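Local coordinates for protein putative acyl-CoA dehydrogenase (Burkholderia xenovorans, PDB 5JSC) that is a putative acyl-CoA dehydrogenase, a flavoprotein that binds flavin-adenine dinucleotide, at residues A118-Q127 with P239-P247. Residues are numbered along the deposited sequence; the frame is centred on the assembly and turned at random.
Sequences AISLGGTHEQ and PRSQMLGAP
Gln127 and Leu244 meet in a mixed polar and apolar contact between the N-terminal helical domain and the edge of the beta domain of an acyl-CoA dehydrogenase fold. On the helical side is the tight turn that joins helix 103-122 to helix 125-136. Its partner is the 3-10 turn 240-242 and the short strand 243-244, outermost in its four-stranded mixed sheet. Thr124 and Gln127 form a capping box at the start of helix 125-136. Gln127 N donates to Thr124 OG1 at 3.1 Å, and Thr124 N donates to Gln127 OE1 at 2.8 Å. The second bond comes from above the carbonyl plane of the Gln127 amide, not along a lone pair. The same amide reaches across the contact. With CG anti to its own carbonyl carbon (chi1 -69°) and the chain extended beyond it, the amide reaches two backbone carbonyls. NE2 donates to Ser241 O at 2.8 Å, with a bent N-H...O angle of 137°. It also donates to Met243 O at 2.9 Å, a straighter bond. Met243 O lies in the amide plane, while Ser241 O is tilted from it. Bonds at both OE1 and NE2 fix the rotation of the amide. Leu244 places its two methyls on different neighbours. CD1 packs against Ala118 CB at 3.9 Å and also meets Ile119 CG1. CD2 lies by Gly123 CA and against Gln127 OE1. Leu253 of helix 250-286 and Val188 and Val206 of the sheet also touch Leu244. The side chain of Ala118 is about 12 Å from a bound flavin-adenine dinucleotide. One water bridges the two segments: it accepts from Gly245 N and lies within hydrogen-bonding distance of Gly122 O (2.7 Å) and Gln127 OE1.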
ATOM      1  N   ALA C 118      11.014 -25.289  25.295  1.00 11.81           N
ATOM      2  CA  ALA C 118      11.146 -24.876  26.687  1.00 12.47           C
ATOM      3  C   ALA C 118      11.899 -25.923  27.500  1.00 11.73           C
ATOM      4  O   ALA C 118      12.537 -25.580  28.502  1.00 14.39           O
ATOM      5  CB  ALA C 118       9.767 -24.593  27.292  1.00 13.04           C
ATOM      6  N   ILE C 119      11.853 -27.188  27.071  1.00 12.88           N
ATOM      7  CA  ILE C 119      12.607 -28.240  27.751  1.00 12.39           C
ATOM      8  C   ILE C 119      14.080 -28.162  27.372  1.00 12.86           C
ATOM      9  O   ILE C 119      14.964 -28.297  28.226  1.00 14.30           O
ATOM     10  CB  ILE C 119      12.004 -29.626  27.436  1.00 12.76           C
ATOM     11  CG1 ILE C 119      10.516 -29.668  27.811  1.00 13.33           C
ATOM     12  CG2 ILE C 119      12.764 -30.744  28.157  1.00 13.84           C
ATOM     13  CD1 ILE C 119       9.811 -30.958  27.407  1.00 14.87           C
ATOM     14  N   SER C 120      14.380 -27.943  26.086  1.00 13.13           N
ATOM     15  CA  SER C 120      15.767 -27.705  25.688  1.00 13.03           C
ATOM     16  C   SER C 120      16.365 -26.536  26.458  1.00 12.39           C
ATOM     17  O   SER C 120      17.525 -26.590  26.885  1.00 14.73           O
ATOM     18  CB  SER C 120      15.860 -27.436  24.183  1.00 13.05           C
ATOM     19  OG  SER C 120      15.642 -28.609  23.419  1.00 14.46           O
ATOM     20  N   LEU C 121      15.583 -25.469  26.647  1.00 13.70           N
ATOM     21  CA  LEU C 121      16.092 -24.264  27.287  1.00 16.13           C
ATOM     22  C   LEU C 121      16.158 -24.399  28.800  1.00 17.53           C
ATOM     23  O   LEU C 121      17.125 -23.936  29.416  1.00 20.96           O
ATOM     24  CB  LEU C 121      15.218 -23.064  26.919  1.00 17.23           C
ATOM     25  CG  LEU C 121      15.340 -22.517  25.498  1.00 19.61           C
ATOM     26  CD1 LEU C 121      14.314 -21.404  25.274  1.00 20.60           C
ATOM     27  CD2 LEU C 121      16.749 -22.020  25.238  1.00 22.79           C
ATOM     28  N   GLY C 122      15.152 -25.018  29.417  1.00 16.29           N
ATOM     29  CA  GLY C 122      15.030 -24.939  30.864  1.00 18.48           C
ATOM     30  C   GLY C 122      14.892 -26.245  31.622  1.00 18.52           C
ATOM     31  O   GLY C 122      14.714 -26.223  32.843  1.00 21.22           O
ATOM     32  N   GLY C 123      14.973 -27.385  30.943  1.00 17.26           N
ATOM     33  CA  GLY C 123      14.782 -28.652  31.627  1.00 16.93           C
ATOM     34  C   GLY C 123      15.966 -29.044  32.496  1.00 19.84           C
ATOM     35  O   GLY C 123      17.108 -28.652  32.253  1.00 20.78           O
ATOM     36  N   THR C 124      15.674 -29.829  33.536  1.00 20.10           N
ATOM     37  CA  THR C 124      16.709 -30.523  34.295  1.00 23.34           C
ATOM     38  C   THR C 124      17.252 -31.693  33.479  1.00 23.21           C
ATOM     39  O   THR C 124      16.767 -32.008  32.392  1.00 21.17           O
ATOM     40  CB  THR C 124      16.155 -31.058  35.611  1.00 25.60           C
ATOM     41  OG1 THR C 124      15.137 -32.032  35.330  1.00 25.88           O
ATOM     42  CG2 THR C 124      15.561 -29.933  36.450  1.00 26.91           C
ATOM     43  N   HIS C 125      18.262 -32.367  34.035  1.00 25.99           N
ATOM     44  CA  HIS C 125      18.778 -33.574  33.401  1.00 26.72           C
ATOM     45  C   HIS C 125      17.689 -34.626  33.249  1.00 24.16           C
ATOM     46  O   HIS C 125      17.538 -35.225  32.177  1.00 22.55           O
ATOM     47  CB  HIS C 125      19.939 -34.136  34.213  1.00 31.77           C
ATOM     48  CG  HIS C 125      21.136 -33.244  34.254  1.00 38.24           C
ATOM     49  ND1 HIS C 125      21.532 -32.480  33.177  1.00 40.63           N
ATOM     50  CD2 HIS C 125      22.026 -32.995  35.242  1.00 42.08           C
ATOM     51  CE1 HIS C 125      22.620 -31.802  33.500  1.00 42.01           C
ATOM     52  NE2 HIS C 125      22.939 -32.095  34.747  1.00 43.58           N
ATOM     53  N   GLU C 126      16.927 -34.873  34.318  1.00 24.82           N
ATOM     54  CA  GLU C 126      15.869 -35.876  34.242  1.00 26.12           C
ATOM     55  C   GLU C 126      14.832 -35.489  33.205  1.00 22.15           C
ATOM     56  O   GLU C 126      14.400 -36.329  32.409  1.00 22.13           O
ATOM     57  CB  GLU C 126      15.202 -36.077  35.606  1.00 29.61           C
ATOM     58  CG  GLU C 126      16.087 -36.744  36.638  1.00 34.28           C
ATOM     59  CD  GLU C 126      15.326 -37.606  37.626  1.00 37.43           C
ATOM     60  OE1 GLU C 126      14.263 -38.153  37.263  1.00 38.89           O
ATOM     61  OE2 GLU C 126      15.800 -37.740  38.772  1.00 38.69           O
ATOM     62  N   GLN C 127      14.424 -34.215  33.195  1.00 19.39           N
ATOM     63  CA  GLN C 127      13.424 -33.767  32.234  1.00 18.39           C
ATOM     64  C   GLN C 127      13.937 -33.886  30.805  1.00 16.89           C
ATOM     65  O   GLN C 127      13.236 -34.399  29.925  1.00 16.73           O
ATOM     66  CB  GLN C 127      13.003 -32.331  32.550  1.00 18.16           C
ATOM     67  CG  GLN C 127      12.199 -32.216  33.843  1.00 20.19           C
ATOM     68  CD  GLN C 127      12.157 -30.802  34.396  1.00 21.55           C
ATOM     69  OE1 GLN C 127      12.896 -29.926  33.953  1.00 21.68           O
ATOM     70  NE2 GLN C 127      11.287 -30.576  35.378  1.00 23.71           N
ATOM     71  N   PRO C 239       3.235 -32.990  39.326  1.00 24.06           N
ATOM     72  CA  PRO C 239       4.299 -33.004  40.339  1.00 23.64           C
ATOM     73  C   PRO C 239       5.169 -31.756  40.249  1.00 24.35           C
ATOM     74  O   PRO C 239       5.436 -31.242  39.160  1.00 23.07           O
ATOM     75  CB  PRO C 239       5.100 -34.267  39.996  1.00 25.42           C
ATOM     76  CG  PRO C 239       4.170 -35.116  39.174  1.00 24.91           C
ATOM     77  CD  PRO C 239       3.281 -34.162  38.437  1.00 24.55           C
ATOM     78  N   ARG C 240       5.611 -31.271  41.415  1.00 25.38           N
ATOM     79  CA  ARG C 240       6.519 -30.128  41.446  1.00 24.81           C
ATOM     80  C   ARG C 240       7.762 -30.386  40.605  1.00 23.79           C
ATOM     81  O   ARG C 240       8.308 -29.459  39.994  1.00 23.54           O
ATOM     82  CB  ARG C 240       6.911 -29.804  42.892  1.00 26.41           C
ATOM     83  N   SER C 241       8.214 -31.640  40.546  1.00 22.91           N
ATOM     84  CA  SER C 241       9.381 -32.003  39.753  1.00 23.40           C
ATOM     85  C   SER C 241       9.159 -31.867  38.251  1.00 21.93           C
ATOM     86  O   SER C 241      10.116 -32.036  37.487  1.00 23.09           O
ATOM     87  CB  SER C 241       9.792 -33.438  40.082  1.00 25.09           C
ATOM     88  OG  SER C 241       8.722 -34.330  39.832  1.00 26.06           O
ATOM     89  N   GLN C 242       7.933 -31.578  37.809  1.00 19.76           N
ATOM     90  CA  GLN C 242       7.649 -31.331  36.403  1.00 18.26           C
ATOM     91  C   GLN C 242       7.736 -29.856  36.037  1.00 17.78           C
ATOM     92  O   GLN C 242       7.510 -29.505  34.872  1.00 17.70           O
ATOM     93  CB  GLN C 242       6.257 -31.858  36.036  1.00 20.95           C
ATOM     94  CG  GLN C 242       6.122 -33.371  35.996  1.00 23.11           C
ATOM     95  CD  GLN C 242       6.946 -34.003  34.892  1.00 26.91           C
ATOM     96  OE1 GLN C 242       8.130 -34.273  35.064  1.00 30.02           O
ATOM     97  NE2 GLN C 242       6.322 -34.231  33.744  1.00 26.50           N
ATOM     98  N   MET C 243       8.037 -28.986  36.994  1.00 17.30           N
ATOM     99  CA  MET C 243       8.199 -27.574  36.676  1.00 17.35           C
ATOM    100  C   MET C 243       9.480 -27.360  35.884  1.00 17.70           C
ATOM    101  O   MET C 243      10.526 -27.935  36.201  1.00 19.03           O
ATOM    102  CB  MET C 243       8.228 -26.732  37.953  1.00 17.81           C
ATOM    103  CG  MET C 243       8.320 -25.237  37.679  1.00 18.51           C
ATOM    104  SD  MET C 243       8.352 -24.222  39.161  1.00 20.61           S
ATOM    105  CE  MET C 243       6.693 -24.503  39.782  1.00 21.69           C
ATOM    106  N   LEU C 244       9.381 -26.553  34.826  1.00 17.57           N
ATOM    107  CA  LEU C 244      10.541 -26.124  34.057  1.00 19.20           C
ATOM    108  C   LEU C 244      11.035 -24.798  34.614  1.00 20.38           C
ATOM    109  O   LEU C 244      10.313 -23.795  34.579  1.00 21.18           O
ATOM    110  CB  LEU C 244      10.196 -25.980  32.576  1.00 19.25           C
ATOM    111  CG  LEU C 244       9.806 -27.251  31.836  1.00 18.43           C
ATOM    112  CD1 LEU C 244       9.282 -26.901  30.432  1.00 17.86           C
ATOM    113  CD2 LEU C 244      10.999 -28.197  31.738  1.00 19.13           C
ATOM    114  N   GLY C 245      12.263 -24.791  35.119  1.00 23.48           N
ATOM    115  CA  GLY C 245      12.800 -23.583  35.694  1.00 24.40           C
ATOM    116  C   GLY C 245      12.226 -23.312  37.074  1.00 25.87           C
ATOM    117  O   GLY C 245      11.518 -24.128  37.675  1.00 26.19           O
ATOM    118  N   ALA C 246      12.536 -22.124  37.560  1.00 26.48           N
ATOM    119  CA  ALA C 246      12.174 -21.740  38.908  1.00 25.90           C
ATOM    120  C   ALA C 246      10.739 -21.219  38.960  1.00 22.93           C
ATOM    121  O   ALA C 246      10.219 -20.699  37.967  1.00 23.08           O
ATOM    122  CB  ALA C 246      13.129 -20.668  39.426  1.00 26.82           C
ATOM    123  N   PRO C 247      10.081 -21.357  40.110  1.00 22.78           N
ATOM    124  CA  PRO C 247       8.731 -20.803  40.254  1.00 22.64           C
ATOM    125  C   PRO C 247       8.725 -19.314  39.946  1.00 21.57           C
ATOM    126  O   PRO C 247       9.578 -18.556  40.418  1.00 22.49           O
ATOM    127  CB  PRO C 247       8.389 -21.083  41.725  1.00 24.93           C
ATOM    128  CG  PRO C 247       9.238 -22.255  42.085  1.00 26.19           C
ATOM    129  CD  PRO C 247      10.521 -22.065  41.326  1.00 25.25           C
TER
HETATM  130  O   HOH W   1      13.649 -27.352  35.079  1.00 23.67           O